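Long-range contacts in pollen receptor-like kinase 3 (Arabidopsis thaliana, PDB 5WLS), which probably acts as a cell-surface receptor kinase of pollen, through a leucine-rich-repeat extracellular domain that resembles those of the SERK co-receptors: residues Gln41-Ile46 / Lys63-Leu68; His47-Gly52 / Thr70-Asn75; Pro81-Phe86 / Asn99-Glu104; Gly139-His144 / Asn161-Ser166. All coordinates share one frame; numbering follows the deposited sequence.

Overall arrangement
A leucine-rich-repeat solenoid is built by laying one turn of chain against the next, and the four contacts sample that rule from the N-terminal end onward. Contacts 1, 2 and 4 all reach the long, mostly parallel sheet. Contacts 1 and 2, with centres 16 Å apart, follow one another along neighbouring strands and are joined by a probable hydrogen bond from Arg-72 N to Ile-46 O (2.9 Å). Contact 3 lies at a separate two-stranded sheet, 79-80 with 100-102; it meets contact 2 where Asn-99 ND2 reaches Leu-73 O. Contact 4 stands apart, its nearest atoms about 9 Å from contact 2. The sugar at contact 2 belongs to a glycan attached to the protein itself, not to a binding pocket.

Contact 1: residues Gln41-Ile46 / Lys63-Leu68; sequences QTVSGI and KDLPNL
Strand 42-46 is met by the type I turn Leu-65 to Leu-68 so closely that the CA atoms of Ser-44 and Leu-68 lie 3.8 Å apart, with CA-H...O contacts running both ways: Ser-44 CA to Asn-67 O (3.4 Å) and Leu-68 CA to Ser-44 O. At one end of the contact, the Thr-42 hydroxyl, anti to the backbone N (chi1 -176°), gives a long hydrogen bond to Asn-67 OD1. Thr-42 OG1 lies 3.3 Å from Asn-67 OD1, in the amide plane and on a lone pair of that oxygen, the two side chains crossing at about a right angle. A valine in place of Thr-42 would probably leave Asn-67 OD1 without this donor and the amide freer to turn. Farther along, the contact becomes apolar. Val-43 CG1 meets Leu-65 CD1 at 4.0 Å, while Leu-68 pushes CD1 against the strand backbone, 3.3 Å from Ser-44 O, and also reaches Ile-46 CG1 at 4.3 Å. This is the N-terminal end of the repeat solenoid. Ser-44 and Gly-45 form a classic beta bulge opposite Tyr-36 of the antiparallel strand 35-38, whose Ile-35 and Cys-37 touch Val-43; Leu-65 rests on Leu-4 and Val-5 of helix 3-9, and Ser-44 and Ile-46 continue by backbone bonds into Thr-70 of the next strand.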
loop_
_atom_site.group_PDB
_atom_site.type_symbol
_atom_site.label_atom_id
_atom_site.label_comp_id
_atom_site.label_asym_id
_atom_site.label_seq_id
_atom_site.Cartn_x
_atom_site.Cartn_y
_atom_site.Cartn_z
ATOM N N GLN A 41 -16.289 -19.321 2.076
ATOM C CA GLN A 41 -17.188 -19.114 0.950
ATOM C C GLN A 41 -16.620 -18.123 -0.053
ATOM O O GLN A 41 -16.548 -18.439 -1.247
ATOM C CB GLN A 41 -18.593 -18.674 1.411
ATOM C CG GLN A 41 -18.680 -17.333 2.098
ATOM C CD GLN A 41 -19.785 -17.277 3.121
ATOM O OE1 GLN A 41 -20.545 -18.230 3.283
ATOM N NE2 GLN A 41 -19.888 -16.150 3.814
ATOM N N THR A 42 -16.226 -16.924 0.381
ATOM C CA THR A 42 -15.959 -15.847 -0.565
ATOM C C THR A 42 -14.538 -15.321 -0.405
ATOM O O THR A 42 -13.954 -15.389 0.671
ATOM C CB THR A 42 -16.968 -14.702 -0.398
ATOM O OG1 THR A 42 -16.737 -13.703 -1.399
ATOM C CG2 THR A 42 -16.856 -14.079 0.984
ATOM N N VAL A 43 -13.975 -14.809 -1.496
ATOM C CA VAL A 43 -12.580 -14.381 -1.500
ATOM C C VAL A 43 -12.465 -13.017 -0.830
ATOM O O VAL A 43 -13.207 -12.083 -1.157
ATOM C CB VAL A 43 -12.027 -14.350 -2.933
ATOM C CG1 VAL A 43 -10.671 -13.660 -2.967
ATOM C CG2 VAL A 43 -11.921 -15.762 -3.484
ATOM N N SER A 44 -11.525 -12.898 0.113
ATOM C CA SER A 44 -11.325 -11.673 0.884
ATOM C C SER A 44 -9.896 -11.139 0.852
ATOM O O SER A 44 -9.686 -9.965 1.198
ATOM C CB SER A 44 -11.734 -11.894 2.348
ATOM O OG SER A 44 -11.004 -12.966 2.919
ATOM N N GLY A 45 -8.920 -11.942 0.452
ATOM C CA GLY A 45 -7.544 -11.481 0.385
ATOM C C GLY A 45 -6.775 -12.219 -0.685
ATOM O O GLY A 45 -7.086 -13.365 -1.023
ATOM N N ILE A 46 -5.761 -11.547 -1.224
ATOM C CA ILE A 46 -4.809 -12.144 -2.154
ATOM C C ILE A 46 -3.417 -11.944 -1.577
ATOM O O ILE A 46 -3.025 -10.813 -1.269
ATOM C CB ILE A 46 -4.912 -11.534 -3.564
ATOM C CG1 ILE A 46 -6.256 -11.885 -4.206
ATOM C CG2 ILE A 46 -3.758 -12.008 -4.436
ATOM C CD1 ILE A 46 -6.512 -11.169 -5.518
ATOM N N LYS A 63 -12.157 -5.736 -8.951
ATOM C CA LYS A 63 -13.443 -5.167 -8.567
ATOM C C LYS A 63 -14.560 -6.198 -8.593
ATOM O O LYS A 63 -15.579 -6.006 -7.922
ATOM C CB LYS A 63 -13.810 -3.998 -9.483
ATOM C CG LYS A 63 -13.164 -2.676 -9.106
ATOM C CD LYS A 63 -13.328 -1.648 -10.215
ATOM C CE LYS A 63 -14.721 -1.033 -10.198
ATOM N NZ LYS A 63 -14.849 0.084 -11.177
ATOM N N ASP A 64 -14.392 -7.283 -9.346
ATOM C CA ASP A 64 -15.409 -8.321 -9.422
ATOM C C ASP A 64 -15.363 -9.283 -8.234
ATOM O O ASP A 64 -16.126 -10.255 -8.216
ATOM C CB ASP A 64 -15.274 -9.087 -10.741
ATOM C CG ASP A 64 -15.499 -8.221 -11.955
ATOM O OD1 ASP A 64 -16.222 -7.209 -11.847
ATOM O OD2 ASP A 64 -14.939 -8.555 -13.023
ATOM N N LEU A 65 -14.489 -9.035 -7.244
ATOM C CA LEU A 65 -14.520 -9.696 -5.943
ATOM C C LEU A 65 -15.122 -8.739 -4.930
ATOM O O LEU A 65 -14.426 -7.831 -4.449
ATOM C CB LEU A 65 -13.116 -10.127 -5.503
ATOM C CG LEU A 65 -12.252 -10.900 -6.486
ATOM C CD1 LEU A 65 -10.826 -11.054 -5.981
ATOM C CD2 LEU A 65 -12.926 -12.283 -6.478
ATOM N N PRO A 66 -16.390 -8.914 -4.542
ATOM C CA PRO A 66 -17.065 -7.870 -3.757
ATOM C C PRO A 66 -16.656 -7.809 -2.301
ATOM O O PRO A 66 -16.902 -6.776 -1.665
ATOM C CB PRO A 66 -18.551 -8.238 -3.895
ATOM C CG PRO A 66 -18.550 -9.707 -4.098
ATOM C CD PRO A 66 -17.301 -10.015 -4.896
ATOM N N ASN A 67 -16.046 -8.850 -1.744
ATOM C CA ASN A 67 -15.637 -8.804 -0.350
ATOM C C ASN A 67 -14.129 -8.898 -0.198
ATOM O O ASN A 67 -13.640 -9.231 0.889
ATOM C CB ASN A 67 -16.317 -9.930 0.431
ATOM C CG ASN A 67 -17.802 -10.011 0.150
ATOM O OD1 ASN A 67 -18.254 -10.904 -0.568
ATOM N ND2 ASN A 67 -18.557 -9.041 0.645
ATOM N N LEU A 68 -13.379 -8.559 -1.242
ATOM C CA LEU A 68 -11.933 -8.516 -1.120
ATOM C C LEU A 68 -11.541 -7.350 -0.226
ATOM O O LEU A 68 -11.981 -6.213 -0.429
ATOM C CB LEU A 68 -11.282 -8.392 -2.498
ATOM C CG LEU A 68 -9.762 -8.268 -2.482
ATOM C CD1 LEU A 68 -9.162 -9.587 -2.062
ATOM C CD2 LEU A 68 -9.244 -7.913 -3.869
#

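Contact 2: residues His47-Gly52 / Thr70-Asn75; sequences HVTRLG and TIRLDN. With NAG (2-acetamido-2-deoxy-beta-D-glucopyranose), chain C.
His-47 and Arg-72 both carry CG anti to the backbone N (chi1 -176° and 163°) at a parallel beta bridge of the leucine-rich-repeat sheet. Their side chains lie side by side, pointing the same way, with ring and guanidinium planes 6° apart. Arg-72 CD lies over one imidazole face, offset toward the rim and 3.4 Å from the His-47 ring centroid, a CH-pi contact. Tyr-36 OH holds His-47 ND1. Arg-72 NE in turn forms a salt bridge with Asp-74 OD2 at 2.9 Å, meeting it from above the carboxylate plane, and Ser-97 N fixes Asp-74 OD1. Val-48 N bonds to Arg-72 O (3.2 Å), and Val-48 CG2 packs closely against Leu-73 CD2 (3.4 Å). Beyond the bridge, Arg-50 N bonds weakly to both Asp-74 O and Asn-75 O. The Arg-50 guanidinium stacks on the Asn-75 amide, whose ND2 lies over one of its faces. Asn-75 ND2 also donates a nearly straight hydrogen bond, 2.9 Å long, to O7 of the glycan sugar NAG.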
loop_
_atom_site.group_PDB
_atom_site.type_symbol
_atom_site.label_atom_id
_atom_site.label_comp_id
_atom_site.label_asym_id
_atom_site.label_seq_id
_atom_site.Cartn_x
_atom_site.Cartn_y
_atom_site.Cartn_z
ATOM N N HIS A 47 -2.679 -13.040 -1.420
ATOM C CA HIS A 47 -1.373 -13.033 -0.760
ATOM C C HIS A 47 -0.403 -13.844 -1.614
ATOM O O HIS A 47 -0.195 -15.033 -1.365
ATOM C CB HIS A 47 -1.504 -13.591 0.661
ATOM C CG HIS A 47 -0.239 -13.539 1.462
ATOM N ND1 HIS A 47 -0.189 -13.915 2.787
ATOM C CD2 HIS A 47 1.022 -13.177 1.126
ATOM C CE1 HIS A 47 1.045 -13.775 3.237
ATOM N NE2 HIS A 47 1.800 -13.332 2.247
ATOM N N VAL A 48 0.203 -13.203 -2.611
ATOM C CA VAL A 48 1.181 -13.858 -3.474
ATOM C C VAL A 48 2.454 -13.021 -3.484
ATOM O O VAL A 48 2.419 -11.821 -3.782
ATOM C CB VAL A 48 0.646 -14.084 -4.901
ATOM C CG1 VAL A 48 -0.435 -15.148 -4.885
ATOM C CG2 VAL A 48 0.086 -12.809 -5.488
ATOM N N THR A 49 3.576 -13.653 -3.138
ATOM C CA THR A 49 4.843 -12.958 -2.954
ATOM C C THR A 49 5.976 -13.778 -3.554
ATOM O O THR A 49 5.907 -15.009 -3.618
ATOM C CB THR A 49 5.141 -12.695 -1.468
ATOM O OG1 THR A 49 5.126 -13.934 -0.748
ATOM C CG2 THR A 49 4.117 -11.745 -0.869
ATOM N N ARG A 50 7.024 -13.076 -3.993
ATOM C CA ARG A 50 8.259 -13.696 -4.480
ATOM C C ARG A 50 7.988 -14.626 -5.659
ATOM O O ARG A 50 8.529 -15.731 -5.742
ATOM C CB ARG A 50 8.976 -14.448 -3.360
ATOM C CG ARG A 50 9.191 -13.636 -2.096
ATOM C CD ARG A 50 10.150 -14.337 -1.154
ATOM N NE ARG A 50 10.169 -13.716 0.165
ATOM C CZ ARG A 50 11.009 -12.761 0.546
ATOM N NH1 ARG A 50 11.929 -12.301 -0.290
ATOM N NH2 ARG A 50 10.930 -12.270 1.775
ATOM N N LEU A 51 7.144 -14.179 -6.584
ATOM C CA LEU A 51 6.901 -14.910 -7.818
ATOM C C LEU A 51 7.436 -14.172 -9.034
ATOM O O LEU A 51 7.213 -14.614 -10.166
ATOM C CB LEU A 51 5.409 -15.191 -7.996
ATOM C CG LEU A 51 4.738 -16.170 -7.032
ATOM C CD1 LEU A 51 3.241 -16.228 -7.306
ATOM C CD2 LEU A 51 5.350 -17.560 -7.109
ATOM N N GLY A 52 8.140 -13.064 -8.828
ATOM C CA GLY A 52 8.647 -12.308 -9.952
ATOM C C GLY A 52 7.553 -11.737 -10.819
ATOM O O GLY A 52 7.733 -11.631 -12.038
ATOM N N THR A 70 -8.019 -7.480 1.482
ATOM C CA THR A 70 -6.581 -7.386 1.692
ATOM C C THR A 70 -5.836 -7.822 0.441
ATOM O O THR A 70 -6.150 -8.862 -0.149
ATOM C CB THR A 70 -6.127 -8.230 2.892
ATOM O OG1 THR A 70 -6.547 -9.588 2.715
ATOM C CG2 THR A 70 -6.717 -7.688 4.187
ATOM N N ILE A 71 -4.849 -7.020 0.051
ATOM C CA ILE A 71 -3.949 -7.326 -1.052
ATOM C C ILE A 71 -2.523 -7.234 -0.530
ATOM O O ILE A 71 -2.145 -6.223 0.072
ATOM C CB ILE A 71 -4.152 -6.369 -2.242
ATOM C CG1 ILE A 71 -5.505 -6.623 -2.911
ATOM C CG2 ILE A 71 -3.015 -6.511 -3.249
ATOM C CD1 ILE A 71 -5.931 -5.529 -3.866
ATOM N N ARG A 72 -1.736 -8.286 -0.760
ATOM C CA ARG A 72 -0.338 -8.335 -0.331
ATOM C C ARG A 72 0.475 -8.960 -1.462
ATOM O O ARG A 72 0.428 -10.175 -1.679
ATOM C CB ARG A 72 -0.181 -9.103 0.977
ATOM C CG ARG A 72 1.244 -9.544 1.283
ATOM C CD ARG A 72 1.342 -10.212 2.645
ATOM N NE ARG A 72 2.635 -9.971 3.281
ATOM C CZ ARG A 72 2.908 -10.253 4.551
ATOM N NH1 ARG A 72 1.974 -10.785 5.325
ATOM N NH2 ARG A 72 4.113 -10.007 5.046
ATOM N N LEU A 73 1.211 -8.121 -2.182
ATOM C CA LEU A 73 1.988 -8.518 -3.350
ATOM C C LEU A 73 3.467 -8.238 -3.129
ATOM O O LEU A 73 4.167 -7.763 -4.026
ATOM C CB LEU A 73 1.485 -7.797 -4.596
ATOM C CG LEU A 73 -0.004 -7.973 -4.896
ATOM C CD1 LEU A 73 -0.467 -7.012 -5.958
ATOM C CD2 LEU A 73 -0.257 -9.390 -5.341
ATOM N N ASP A 74 3.954 -8.539 -1.925
ATOM C CA ASP A 74 5.308 -8.158 -1.540
ATOM C C ASP A 74 6.372 -8.857 -2.379
ATOM O O ASP A 74 6.190 -9.977 -2.861
ATOM C CB ASP A 74 5.544 -8.481 -0.063
ATOM C CG ASP A 74 4.673 -7.650 0.863
ATOM O OD1 ASP A 74 4.290 -6.527 0.473
ATOM O OD2 ASP A 74 4.371 -8.116 1.988
ATOM N N ASN A 75 7.481 -8.154 -2.576
ATOM C CA ASN A 75 8.697 -8.674 -3.204
ATOM C C ASN A 75 8.413 -9.347 -4.555
ATOM O O ASN A 75 8.557 -10.560 -4.734
ATOM C CB ASN A 75 9.463 -9.615 -2.250
ATOM C CG ASN A 75 9.759 -8.966 -0.920
ATOM O OD1 ASN A 75 10.555 -8.033 -0.848
ATOM N ND2 ASN A 75 9.147 -9.471 0.145
HETATM C C1 NAG C . 12.500 -5.407 1.429
HETATM C C2 NAG C . 12.014 -6.445 2.426
HETATM C C3 NAG C . 12.949 -6.516 3.625
HETATM C C4 NAG C . 14.368 -6.877 3.209
HETATM C C5 NAG C . 14.809 -5.926 2.058
HETATM C C6 NAG C . 16.053 -6.423 1.335
HETATM C C7 NAG C . 9.728 -7.109 3.009
HETATM C C8 NAG C . 8.417 -6.695 3.486
HETATM N N2 NAG C . 10.658 -6.153 2.891
HETATM O O3 NAG C . 12.410 -7.425 4.595
HETATM O O4 NAG C . 15.243 -6.587 4.303
HETATM O O5 NAG C . 13.815 -5.700 1.039
HETATM O O6 NAG C . 16.092 -7.843 1.192
HETATM O O7 NAG C . 9.978 -8.296 2.707
#

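Contact 3: residues Pro81-Phe86 / Asn99-Glu104; sequences PLPPFF and NSFSGE
Ser-102 O is approached by two groups of segment 81-86: directly by Pro-81 CA, whose C-H points almost straight at it (3.5 Å, 172° at the hydrogen), and through a water that donates to Ser-102 O and accepts from Leu-82 N, both bonds 3.0 Å. At Gly-103, phi is 95°, and a side chain there would be jammed against this same oxygen. The apolar half centres on Phe-101. Leu-82 CD1 stands over one face of its ring, offset toward the rim and 4.2 Å from Phe-101 CD2, while Pro-83 CD comes obliquely to within 3.5 Å of Phe-101 CE1. Pro-81 O also approaches the ring obliquely, 3.5 Å from Phe-101 CD1. The Leu-82 side chain crosses that of Phe-101 at about a right angle. An alanine in place of Phe-101 would probably open a gap beside Leu-82 CD1 and Pro-83 CD, leaving both short of apolar packing. The contact lies where the chain leaves strand 79-80, beside the short strand 100-102, with which it forms a second sheet characteristic of plant leucine-rich repeats. Backbone hydrogen bonds join Ser-102 to Gly-80 of strand 79-80 and Phe-101 to Arg-125 of strand 125-127, and Pro-83, Pro-84 and Phe-85 lean on Ile-59 of helix 59-63.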
loop_
_atom_site.group_PDB
_atom_site.type_symbol
_atom_site.label_atom_id
_atom_site.label_comp_id
_atom_site.label_asym_id
_atom_site.label_seq_id
_atom_site.Cartn_x
_atom_site.Cartn_y
_atom_site.Cartn_z
ATOM N N PRO A 81 3.080 3.003 -13.061
ATOM C CA PRO A 81 2.400 3.824 -12.056
ATOM C C PRO A 81 1.595 2.968 -11.091
ATOM O O PRO A 81 1.258 1.814 -11.365
ATOM C CB PRO A 81 1.486 4.725 -12.892
ATOM C CG PRO A 81 1.232 3.943 -14.135
ATOM C CD PRO A 81 2.486 3.154 -14.400
ATOM N N LEU A 82 1.289 3.553 -9.944
ATOM C CA LEU A 82 0.551 2.816 -8.931
ATOM C C LEU A 82 -0.870 2.585 -9.422
ATOM O O LEU A 82 -1.576 3.557 -9.730
ATOM C CB LEU A 82 0.548 3.577 -7.607
ATOM C CG LEU A 82 -0.113 2.839 -6.444
ATOM C CD1 LEU A 82 0.762 1.674 -6.015
ATOM C CD2 LEU A 82 -0.323 3.785 -5.271
ATOM N N PRO A 83 -1.324 1.341 -9.521
ATOM C CA PRO A 83 -2.639 1.072 -10.093
ATOM C C PRO A 83 -3.732 1.652 -9.216
ATOM O O PRO A 83 -3.537 1.840 -8.005
ATOM C CB PRO A 83 -2.699 -0.465 -10.130
ATOM C CG PRO A 83 -1.270 -0.906 -10.070
ATOM C CD PRO A 83 -0.598 0.105 -9.198
ATOM N N PRO A 84 -4.888 1.959 -9.787
ATOM C CA PRO A 84 -5.904 2.711 -9.040
ATOM C C PRO A 84 -6.592 1.889 -7.964
ATOM O O PRO A 84 -7.765 1.531 -8.111
ATOM C CB PRO A 84 -6.886 3.129 -10.139
ATOM C CG PRO A 84 -6.781 2.035 -11.147
ATOM C CD PRO A 84 -5.337 1.623 -11.150
ATOM N N PHE A 85 -5.882 1.583 -6.876
ATOM C CA PHE A 85 -6.459 0.739 -5.836
ATOM C C PHE A 85 -7.648 1.389 -5.140
ATOM O O PHE A 85 -8.382 0.690 -4.432
ATOM C CB PHE A 85 -5.389 0.355 -4.812
ATOM C CG PHE A 85 -4.408 -0.662 -5.322
ATOM C CD1 PHE A 85 -3.176 -0.271 -5.818
ATOM C CD2 PHE A 85 -4.726 -2.011 -5.320
ATOM C CE1 PHE A 85 -2.276 -1.206 -6.295
ATOM C CE2 PHE A 85 -3.831 -2.950 -5.796
ATOM C CZ PHE A 85 -2.605 -2.547 -6.284
ATOM N N PHE A 86 -7.860 2.694 -5.326
ATOM C CA PHE A 86 -9.023 3.364 -4.756
ATOM C C PHE A 86 -10.339 2.900 -5.363
ATOM O O PHE A 86 -11.401 3.250 -4.837
ATOM C CB PHE A 86 -8.889 4.879 -4.927
ATOM C CG PHE A 86 -8.614 5.311 -6.338
ATOM C CD1 PHE A 86 -7.316 5.525 -6.769
ATOM C CD2 PHE A 86 -9.655 5.515 -7.232
ATOM C CE1 PHE A 86 -7.059 5.930 -8.065
ATOM C CE2 PHE A 86 -9.404 5.915 -8.529
ATOM C CZ PHE A 86 -8.105 6.124 -8.946
ATOM N N ASN A 99 8.553 -3.494 -4.377
ATOM C CA ASN A 99 8.206 -3.633 -5.793
ATOM C C ASN A 99 8.869 -2.458 -6.498
ATOM O O ASN A 99 9.673 -1.742 -5.898
ATOM C CB ASN A 99 6.688 -3.684 -6.037
ATOM C CG ASN A 99 6.081 -5.088 -5.875
ATOM O OD1 ASN A 99 6.332 -6.006 -6.674
ATOM N ND2 ASN A 99 5.336 -5.267 -4.802
ATOM N N SER A 100 8.578 -2.264 -7.783
ATOM C CA SER A 100 9.245 -1.196 -8.529
ATOM C C SER A 100 8.245 -0.201 -9.115
ATOM O O SER A 100 8.445 0.341 -10.206
ATOM C CB SER A 100 10.145 -1.762 -9.627
ATOM O OG SER A 100 11.203 -2.513 -9.060
ATOM N N PHE A 101 7.162 0.070 -8.384
ATOM C CA PHE A 101 6.220 1.097 -8.813
ATOM C C PHE A 101 6.867 2.474 -8.748
ATOM O O PHE A 101 7.583 2.800 -7.799
ATOM C CB PHE A 101 4.960 1.085 -7.945
ATOM C CG PHE A 101 4.029 -0.059 -8.230
ATOM C CD1 PHE A 101 3.406 -0.182 -9.463
ATOM C CD2 PHE A 101 3.751 -0.996 -7.250
ATOM C CE1 PHE A 101 2.543 -1.234 -9.718
ATOM C CE2 PHE A 101 2.888 -2.047 -7.496
ATOM C CZ PHE A 101 2.282 -2.166 -8.731
ATOM N N SER A 102 6.625 3.274 -9.781
ATOM C CA SER A 102 7.305 4.542 -9.986
ATOM C C SER A 102 6.275 5.640 -10.217
ATOM O O SER A 102 5.091 5.377 -10.431
ATOM C CB SER A 102 8.315 4.455 -11.133
ATOM O OG SER A 102 7.677 4.488 -12.397
ATOM N N GLY A 103 6.745 6.886 -10.169
ATOM C CA GLY A 103 5.919 8.026 -10.519
ATOM C C GLY A 103 5.267 8.666 -9.310
ATOM O O GLY A 103 5.435 8.245 -8.163
ATOM N N GLU A 104 4.505 9.721 -9.583
ATOM C CA GLU A 104 3.830 10.467 -8.532
ATOM C C GLU A 104 2.405 9.965 -8.343
ATOM O O GLU A 104 1.674 9.743 -9.312
ATOM C CB GLU A 104 3.817 11.962 -8.855
ATOM C CG GLU A 104 3.065 12.811 -7.843
ATOM C CD GLU A 104 3.314 14.297 -8.021
ATOM O OE1 GLU A 104 3.011 15.071 -7.088
ATOM O OE2 GLU A 104 3.834 14.690 -9.086
HETATM O O HOH W 1 2.481 6.238 -9.326
#

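Contact 4: residues Gly139-His144 / Asn161-Ser166; sequences GLEELH and NKVLKS
The shortest polar bond here joins His-144 NE2 and Ser-166 OG, 2.6 Å apart and nearly straight at 174°; the hydroxyl lies at the edge of the imidazole, in its plane, and either partner could donate. Ser-166 places OG there by holding it anti to its backbone N (chi1 171°). Between the backbones, a bridge of Glu-142 with Ser-166 joins neighbouring strands 142-144 and 166-168 of the parallel leucine-rich-repeat sheet. Leu-143 N bonds to Ser-166 O (2.9 Å), and Glu-141 O takes two donors, Lys-165 N at 2.9 Å and Ser-166 N at 3.3 Å. Asn-161 ties down the far end: its ND2 meets Leu-140 O on a lone pair (2.9 Å) and also bonds Leu-137 O, while OD1 accepts from Val-163 N, an Asx turn, and from Leu-164 N, which makes it an Asx motif, so this buried amide is satisfied at both ends. Packing fills in around these bonds. Leu-164 CD1 lies 4.2 Å from Leu-140 CG, and Val-163 CG2 rests against Glu-141 CG. At the outer side, Lys-165 NZ forms a salt bridge to Glu-142 OE1 (3.4 Å), weak as a hydrogen bond, and a long one to Glu-141 OE2 (4.0 Å). One ammonium shared by adjacent carboxylates would probably temper their mutual repulsion, but the joining of the strands appears to rest chiefly on the backbone bonds and the Asn-161 and His-144 pairings.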
loop_
_atom_site.group_PDB
_atom_site.type_symbol
_atom_site.label_atom_id
_atom_site.label_comp_id
_atom_site.label_asym_id
_atom_site.label_seq_id
_atom_site.Cartn_x
_atom_site.Cartn_y
_atom_site.Cartn_z
ATOM N N GLY A 139 -8.816 6.512 9.798
ATOM C CA GLY A 139 -8.630 5.144 10.233
ATOM C C GLY A 139 -7.307 4.513 9.857
ATOM O O GLY A 139 -7.138 3.305 10.060
ATOM N N LEU A 140 -6.359 5.282 9.326
ATOM C CA LEU A 140 -5.071 4.729 8.927
ATOM C C LEU A 140 -4.253 4.428 10.176
ATOM O O LEU A 140 -4.024 5.316 11.003
ATOM C CB LEU A 140 -4.325 5.709 8.026
ATOM C CG LEU A 140 -2.966 5.254 7.489
ATOM C CD1 LEU A 140 -3.102 3.990 6.647
ATOM C CD2 LEU A 140 -2.273 6.370 6.721
ATOM N N GLU A 141 -3.817 3.182 10.322
ATOM C CA GLU A 141 -3.050 2.793 11.496
ATOM C C GLU A 141 -1.571 2.585 11.210
ATOM O O GLU A 141 -0.731 2.967 12.031
ATOM C CB GLU A 141 -3.648 1.523 12.109
ATOM C CG GLU A 141 -5.171 1.563 12.143
ATOM C CD GLU A 141 -5.793 0.315 12.727
ATOM O OE1 GLU A 141 -7.025 0.315 12.938
ATOM O OE2 GLU A 141 -5.054 -0.652 13.007
ATOM N N GLU A 142 -1.228 2.015 10.055
ATOM C CA GLU A 142 0.157 1.707 9.719
ATOM C C GLU A 142 0.453 2.227 8.319
ATOM O O GLU A 142 -0.166 1.784 7.344
ATOM C CB GLU A 142 0.405 0.201 9.803
ATOM C CG GLU A 142 0.222 -0.344 11.208
ATOM C CD GLU A 142 -0.026 -1.834 11.224
ATOM O OE1 GLU A 142 -1.123 -2.246 11.659
ATOM O OE2 GLU A 142 0.872 -2.591 10.798
ATOM N N LEU A 143 1.414 3.147 8.218
ATOM C CA LEU A 143 1.812 3.721 6.936
ATOM C C LEU A 143 3.323 3.619 6.815
ATOM O O LEU A 143 4.056 4.306 7.532
ATOM C CB LEU A 143 1.345 5.169 6.805
ATOM C CG LEU A 143 1.834 5.879 5.541
ATOM C CD1 LEU A 143 1.288 5.196 4.293
ATOM C CD2 LEU A 143 1.452 7.355 5.545
ATOM N N HIS A 144 3.786 2.761 5.911
ATOM C CA HIS A 144 5.211 2.553 5.696
ATOM C C HIS A 144 5.546 2.926 4.260
ATOM O O HIS A 144 5.066 2.286 3.319
ATOM C CB HIS A 144 5.609 1.106 6.003
ATOM C CG HIS A 144 5.477 0.740 7.450
ATOM N ND1 HIS A 144 5.704 -0.536 7.921
ATOM C CD2 HIS A 144 5.140 1.484 8.531
ATOM C CE1 HIS A 144 5.515 -0.561 9.228
ATOM N NE2 HIS A 144 5.171 0.651 9.623
ATOM N N ASN A 161 -7.799 11.286 13.027
ATOM C CA ASN A 161 -7.095 10.019 13.177
ATOM C C ASN A 161 -6.682 9.855 14.634
ATOM O O ASN A 161 -6.000 10.721 15.196
ATOM C CB ASN A 161 -5.876 9.964 12.257
ATOM C CG ASN A 161 -5.177 8.611 12.277
ATOM O OD1 ASN A 161 -4.911 8.042 13.335
ATOM N ND2 ASN A 161 -4.882 8.088 11.092
ATOM N N LYS A 162 -7.096 8.743 15.244
ATOM C CA LYS A 162 -6.716 8.410 16.612
ATOM C C LYS A 162 -6.093 7.020 16.708
ATOM O O LYS A 162 -5.991 6.469 17.811
ATOM C CB LYS A 162 -7.919 8.508 17.558
ATOM C CG LYS A 162 -8.354 9.929 17.922
ATOM C CD LYS A 162 -9.162 10.606 16.825
ATOM C CE LYS A 162 -9.934 11.798 17.369
ATOM N NZ LYS A 162 -9.073 13.009 17.495
ATOM N N VAL A 163 -5.673 6.437 15.585
ATOM C CA VAL A 163 -5.280 5.030 15.571
ATOM C C VAL A 163 -3.912 4.803 14.936
ATOM O O VAL A 163 -3.362 3.698 15.022
ATOM C CB VAL A 163 -6.343 4.177 14.856
ATOM C CG1 VAL A 163 -7.651 4.193 15.631
ATOM C CG2 VAL A 163 -6.555 4.683 13.439
ATOM N N LEU A 164 -3.356 5.823 14.281
ATOM C CA LEU A 164 -2.053 5.653 13.642
ATOM C C LEU A 164 -0.988 5.332 14.683
ATOM O O LEU A 164 -0.653 6.178 15.516
ATOM C CB LEU A 164 -1.653 6.900 12.850
ATOM C CG LEU A 164 -0.328 6.772 12.082
ATOM C CD1 LEU A 164 -0.532 6.046 10.758
ATOM C CD2 LEU A 164 0.331 8.128 11.865
ATOM N N LYS A 165 -0.453 4.110 14.652
ATOM C CA LYS A 165 0.559 3.699 15.614
ATOM C C LYS A 165 1.938 3.488 15.005
ATOM O O LYS A 165 2.914 3.401 15.757
ATOM C CB LYS A 165 0.130 2.406 16.331
ATOM C CG LYS A 165 -0.269 1.260 15.413
ATOM C CD LYS A 165 -0.209 -0.065 16.166
ATOM C CE LYS A 165 -0.322 -1.262 15.233
ATOM N NZ LYS A 165 -1.740 -1.636 14.976
ATOM N N SER A 166 2.053 3.418 13.680
ATOM C CA SER A 166 3.346 3.174 13.047
ATOM C C SER A 166 3.416 3.946 11.739
ATOM O O SER A 166 2.617 3.707 10.827
ATOM C CB SER A 166 3.569 1.680 12.801
ATOM O OG SER A 166 4.718 1.469 11.999
#